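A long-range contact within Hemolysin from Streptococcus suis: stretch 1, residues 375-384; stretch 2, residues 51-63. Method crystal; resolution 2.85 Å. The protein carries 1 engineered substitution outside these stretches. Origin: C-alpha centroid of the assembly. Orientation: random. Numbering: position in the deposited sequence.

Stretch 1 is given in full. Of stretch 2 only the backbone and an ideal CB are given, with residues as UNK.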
# COMPACT_ATOMS: atom_id res chain seq x y z
N GLN A 375 5.04 -21.29 8.66
CA GLN A 375 5.18 -19.85 8.44
C GLN A 375 6.27 -19.52 7.43
O GLN A 375 7.46 -19.59 7.73
CB GLN A 375 5.47 -19.13 9.76
CG GLN A 375 4.32 -19.16 10.75
CD GLN A 375 4.59 -18.33 11.99
OE1 GLN A 375 5.68 -17.77 12.14
NE2 GLN A 375 3.61 -18.23 12.87
N ILE A 376 5.85 -19.17 6.22
CA ILE A 376 6.78 -18.71 5.20
C ILE A 376 7.35 -17.35 5.58
O ILE A 376 6.60 -16.44 5.94
CB ILE A 376 6.11 -18.62 3.81
CG1 ILE A 376 5.92 -20.01 3.20
CG2 ILE A 376 6.95 -17.75 2.88
CD1 ILE A 376 4.82 -20.82 3.85
N LEU A 377 8.67 -17.23 5.52
CA LEU A 377 9.34 -15.97 5.78
C LEU A 377 9.88 -15.40 4.48
O LEU A 377 10.27 -16.15 3.58
CB LEU A 377 10.48 -16.16 6.79
CG LEU A 377 11.34 -14.93 7.10
CD1 LEU A 377 10.47 -13.78 7.59
CD2 LEU A 377 12.41 -15.27 8.12
N SER A 378 9.90 -14.08 4.37
CA SER A 378 10.38 -13.42 3.16
C SER A 378 10.89 -12.02 3.44
O SER A 378 10.17 -11.19 4.01
CB SER A 378 9.28 -13.39 2.10
OG SER A 378 9.77 -12.86 0.88
N ASN A 379 12.13 -11.75 3.05
CA ASN A 379 12.73 -10.43 3.21
C ASN A 379 12.99 -9.77 1.87
O ASN A 379 13.25 -10.44 0.87
CB ASN A 379 14.03 -10.52 4.01
CG ASN A 379 13.79 -10.68 5.49
OD1 ASN A 379 12.71 -10.37 6.00
ND2 ASN A 379 14.80 -11.18 6.20
N SER A 380 12.92 -8.44 1.83
CA SER A 380 13.18 -7.71 0.60
C SER A 380 13.48 -6.24 0.83
O SER A 380 12.63 -5.48 1.27
CB SER A 380 12.00 -7.85 -0.37
OG SER A 380 12.25 -7.17 -1.58
N GLU A 381 14.71 -5.84 0.51
CA GLU A 381 15.08 -4.43 0.55
C GLU A 381 14.55 -3.73 -0.70
O GLU A 381 14.48 -4.33 -1.77
CB GLU A 381 16.60 -4.26 0.64
CG GLU A 381 17.17 -4.52 2.03
CD GLU A 381 18.67 -4.35 2.09
OE1 GLU A 381 19.36 -4.77 1.13
OE2 GLU A 381 19.17 -3.80 3.09
N TYR A 382 14.17 -2.47 -0.55
CA TYR A 382 13.62 -1.71 -1.66
C TYR A 382 13.89 -0.21 -1.49
O TYR A 382 14.47 0.21 -0.49
CB TYR A 382 12.11 -1.95 -1.78
CG TYR A 382 11.30 -1.31 -0.68
CD1 TYR A 382 11.23 -1.88 0.58
CD2 TYR A 382 10.60 -0.13 -0.91
CE1 TYR A 382 10.49 -1.30 1.59
CE2 TYR A 382 9.86 0.46 0.10
CZ TYR A 382 9.81 -0.13 1.34
OH TYR A 382 9.07 0.46 2.34
N ILE A 383 13.47 0.57 -2.48
CA ILE A 383 13.67 2.01 -2.44
C ILE A 383 12.36 2.77 -2.36
O ILE A 383 11.54 2.72 -3.28
CB ILE A 383 14.45 2.50 -3.68
CG1 ILE A 383 15.84 1.87 -3.73
CG2 ILE A 383 14.56 4.02 -3.67
CD1 ILE A 383 16.70 2.20 -2.54
N GLU A 384 12.15 3.47 -1.25
CA GLU A 384 10.99 4.34 -1.10
C GLU A 384 11.30 5.70 -1.70
O GLU A 384 12.16 6.43 -1.21
CB GLU A 384 10.60 4.48 0.37
CG GLU A 384 9.49 5.49 0.61
CD GLU A 384 8.98 5.47 2.04
OE1 GLU A 384 8.98 4.39 2.65
OE2 GLU A 384 8.58 6.54 2.54
N UNK A 51 13.56 -23.78 6.17
CA UNK A 51 13.21 -24.42 4.91
C UNK A 51 12.04 -23.68 4.23
O UNK A 51 11.64 -24.03 3.12
CB UNK A 51 12.85 -25.89 5.15
N UNK A 52 11.52 -22.67 4.92
CA UNK A 52 10.46 -21.84 4.37
C UNK A 52 10.90 -20.38 4.35
O UNK A 52 10.15 -19.49 4.77
CB UNK A 52 9.17 -22.00 5.18
N UNK A 53 12.11 -20.14 3.86
CA UNK A 53 12.69 -18.80 3.88
C UNK A 53 12.89 -18.22 2.48
O UNK A 53 13.23 -18.94 1.55
CB UNK A 53 14.03 -18.83 4.62
N UNK A 54 12.66 -16.92 2.36
CA UNK A 54 12.87 -16.21 1.10
C UNK A 54 13.76 -14.98 1.27
O UNK A 54 13.29 -13.92 1.71
CB UNK A 54 11.52 -15.79 0.51
N UNK A 55 15.03 -15.13 0.92
CA UNK A 55 15.98 -14.03 0.99
C UNK A 55 15.86 -13.14 -0.23
O UNK A 55 14.86 -13.19 -0.95
CB UNK A 55 17.41 -14.56 1.12
N UNK A 56 16.88 -12.32 -0.47
CA UNK A 56 16.90 -11.45 -1.63
C UNK A 56 16.89 -9.98 -1.28
O UNK A 56 15.85 -9.43 -0.91
CB UNK A 56 15.70 -11.76 -2.53
N UNK A 57 18.05 -9.34 -1.40
CA UNK A 57 18.16 -7.91 -1.15
C UNK A 57 18.43 -7.14 -2.44
O UNK A 57 17.55 -6.46 -2.96
CB UNK A 57 19.27 -7.64 -0.13
N UNK A 58 19.65 -7.26 -2.96
CA UNK A 58 20.05 -6.58 -4.18
C UNK A 58 19.46 -5.17 -4.26
O UNK A 58 18.55 -4.92 -5.04
CB UNK A 58 19.62 -7.40 -5.40
N UNK A 59 19.98 -4.27 -3.43
CA UNK A 59 19.43 -2.93 -3.34
C UNK A 59 20.45 -1.85 -3.68
O UNK A 59 20.10 -0.79 -4.18
CB UNK A 59 18.88 -2.69 -1.93
N UNK A 60 21.72 -2.14 -3.42
CA UNK A 60 22.79 -1.18 -3.64
C UNK A 60 22.53 0.10 -2.86
O UNK A 60 22.10 0.06 -1.71
CB UNK A 60 22.94 -0.87 -5.13
N UNK A 61 22.79 1.24 -3.49
CA UNK A 61 22.52 2.54 -2.88
C UNK A 61 21.78 3.46 -3.84
O UNK A 61 22.18 3.62 -4.99
CB UNK A 61 23.83 3.20 -2.43
N UNK A 62 20.68 4.07 -3.36
CA UNK A 62 19.85 4.94 -4.20
C UNK A 62 20.52 6.28 -4.48
O UNK A 62 21.19 6.82 -3.60
CB UNK A 62 18.49 5.17 -3.53
N UNK A 63 20.33 6.81 -5.70
CA UNK A 63 20.88 8.11 -6.08
C UNK A 63 20.48 9.19 -5.08
O UNK A 63 19.33 9.23 -4.65
CB UNK A 63 20.41 8.50 -7.48

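Position 51 has nothing of stretch 1 within reach of its CB, so the contact sets no rule there; it is Ile-51.

At position 52 the CB points toward stretch 1, 3.9 Å from Gln-375 O and 4.1 Å from Ile-376 CA, beside an aliphatic side chain. Leu-377 N donates to the O of position 52 at 2.8 Å, almost straight. An aliphatic residue would suit. The residue is Leu-52, whose CB lies 4.3 Å from Ile-376 CG1.

Position 53 runs alongside Leu-377 in extended backbone, its CB 4.7 Å from Leu-377 O. Beta-branched or small polar residues would fit. Thr-53 is found, and its OG1 bonds outside this contact.

Position 54 is more demanding. Its N gives a weak, bent bond to Leu-377 O (2.8 Å), and its O accepts from Asn-379 N (2.8 Å) in a much straighter one. Its CB sits 3.3 Å from Leu-377 O and 3.4 Å from Ser-378 OG, in a polar setting. A short or medium side chain, polar or mixed, is reasonable. Asn-54 takes the place with chi1 in m, its side chain passing along Ser-378 and reaching the neighborhood of Ile-376.

Position 55 points away, leaving the choice wide; it is Glu-55.

Position 56 has phi/psi of 116/104, where a CB would jam against the preceding carbonyl O. The backbone alone calls for glycine, and Gly-56 it is. Its O meets the CA of Ser-380 at 3.5 Å in a CA-H...O contact.

At position 57 the CB lies sideways, a tight 3.1 Å from Glu-381 OE1. That carboxylate would favor a basic or neutral polar partner. Glu-57 defies this reading: its OE1 stands 3.1 Å from Glu-381 OE1, two like charges close together.

Position 58 points away and has positive phi (38/72), a mild preference for Gly, Asn or Asp. Tyr-58, poorly ordered, occupies it.

Position 59 points toward stretch 1, between the Glu-381 carboxylate and Ile-383. A medium aliphatic could span toward the latter, while a basic residue could answer the former. Ile-59 takes the apolar option: CD1 packs 3.5 Å from Ile-383 CG1, though CG2 lies just 3.0 Å from Glu-381 OE1.

Position 60 points away, and its backbone (57/-139) favors glycine, yet Asp-60 is there. Position 61 also points away and is left open by the contact; it is Asn-61.

Position 62 turns back, its CB 3.6 Å from Ile-383 CD1, so a compact apolar residue suits, and phi near -74° admits proline. Pro-62 packs its CB against Ile-383 CD1.

Position 63 is out of reach: Pro-63.

Stretch 2, residues 51-63: ILTNEGEYIDNPP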
# COMPACT_ATOMS: atom_id res chain seq x y z
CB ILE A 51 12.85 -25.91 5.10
CG1 ILE A 51 13.02 -26.68 3.79
CG2 ILE A 51 11.44 -26.05 5.65
CD1 ILE A 51 12.78 -28.16 3.92
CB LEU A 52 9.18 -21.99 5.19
CG LEU A 52 8.53 -23.37 5.23
CD1 LEU A 52 7.38 -23.40 6.23
CD2 LEU A 52 8.06 -23.79 3.85
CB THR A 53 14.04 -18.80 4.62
OG1 THR A 53 13.85 -19.24 5.97
CG2 THR A 53 14.65 -17.40 4.64
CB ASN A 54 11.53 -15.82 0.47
CG ASN A 54 10.85 -16.99 -0.23
OD1 ASN A 54 11.48 -18.01 -0.51
ND2 ASN A 54 9.57 -16.84 -0.51
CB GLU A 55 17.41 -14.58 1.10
CG GLU A 55 17.81 -15.47 -0.06
CD GLU A 55 19.27 -15.88 -0.01
OE1 GLU A 55 20.04 -15.27 0.77
OE2 GLU A 55 19.66 -16.81 -0.74
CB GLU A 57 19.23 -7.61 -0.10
CG GLU A 57 20.53 -8.39 -0.28
CD GLU A 57 21.57 -8.02 0.75
OE1 GLU A 57 21.34 -7.06 1.51
OE2 GLU A 57 22.62 -8.69 0.80
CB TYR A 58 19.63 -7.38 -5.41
CG TYR A 58 20.64 -8.43 -5.83
CD1 TYR A 58 21.69 -8.11 -6.68
CD2 TYR A 58 20.54 -9.74 -5.38
CE1 TYR A 58 22.61 -9.06 -7.07
CE2 TYR A 58 21.46 -10.70 -5.77
CZ TYR A 58 22.50 -10.35 -6.61
OH TYR A 58 23.41 -11.30 -7.00
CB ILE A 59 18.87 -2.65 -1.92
CG1 ILE A 59 18.08 -1.35 -1.90
CG2 ILE A 59 20.00 -2.63 -0.91
CD1 ILE A 59 16.93 -1.33 -2.88
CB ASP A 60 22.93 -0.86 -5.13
CG ASP A 60 23.27 -2.08 -5.96
OD1 ASP A 60 23.31 -3.20 -5.40
OD2 ASP A 60 23.48 -1.93 -7.19
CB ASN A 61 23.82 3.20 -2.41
CG ASN A 61 24.55 2.37 -1.37
OD1 ASN A 61 24.84 1.19 -1.58
ND2 ASN A 61 24.87 2.99 -0.24
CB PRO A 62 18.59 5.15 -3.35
CG PRO A 62 19.04 4.95 -1.95
CD PRO A 62 20.21 4.01 -1.97
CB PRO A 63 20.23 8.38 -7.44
CG PRO A 63 19.95 7.03 -7.99
CD PRO A 63 19.59 6.18 -6.81
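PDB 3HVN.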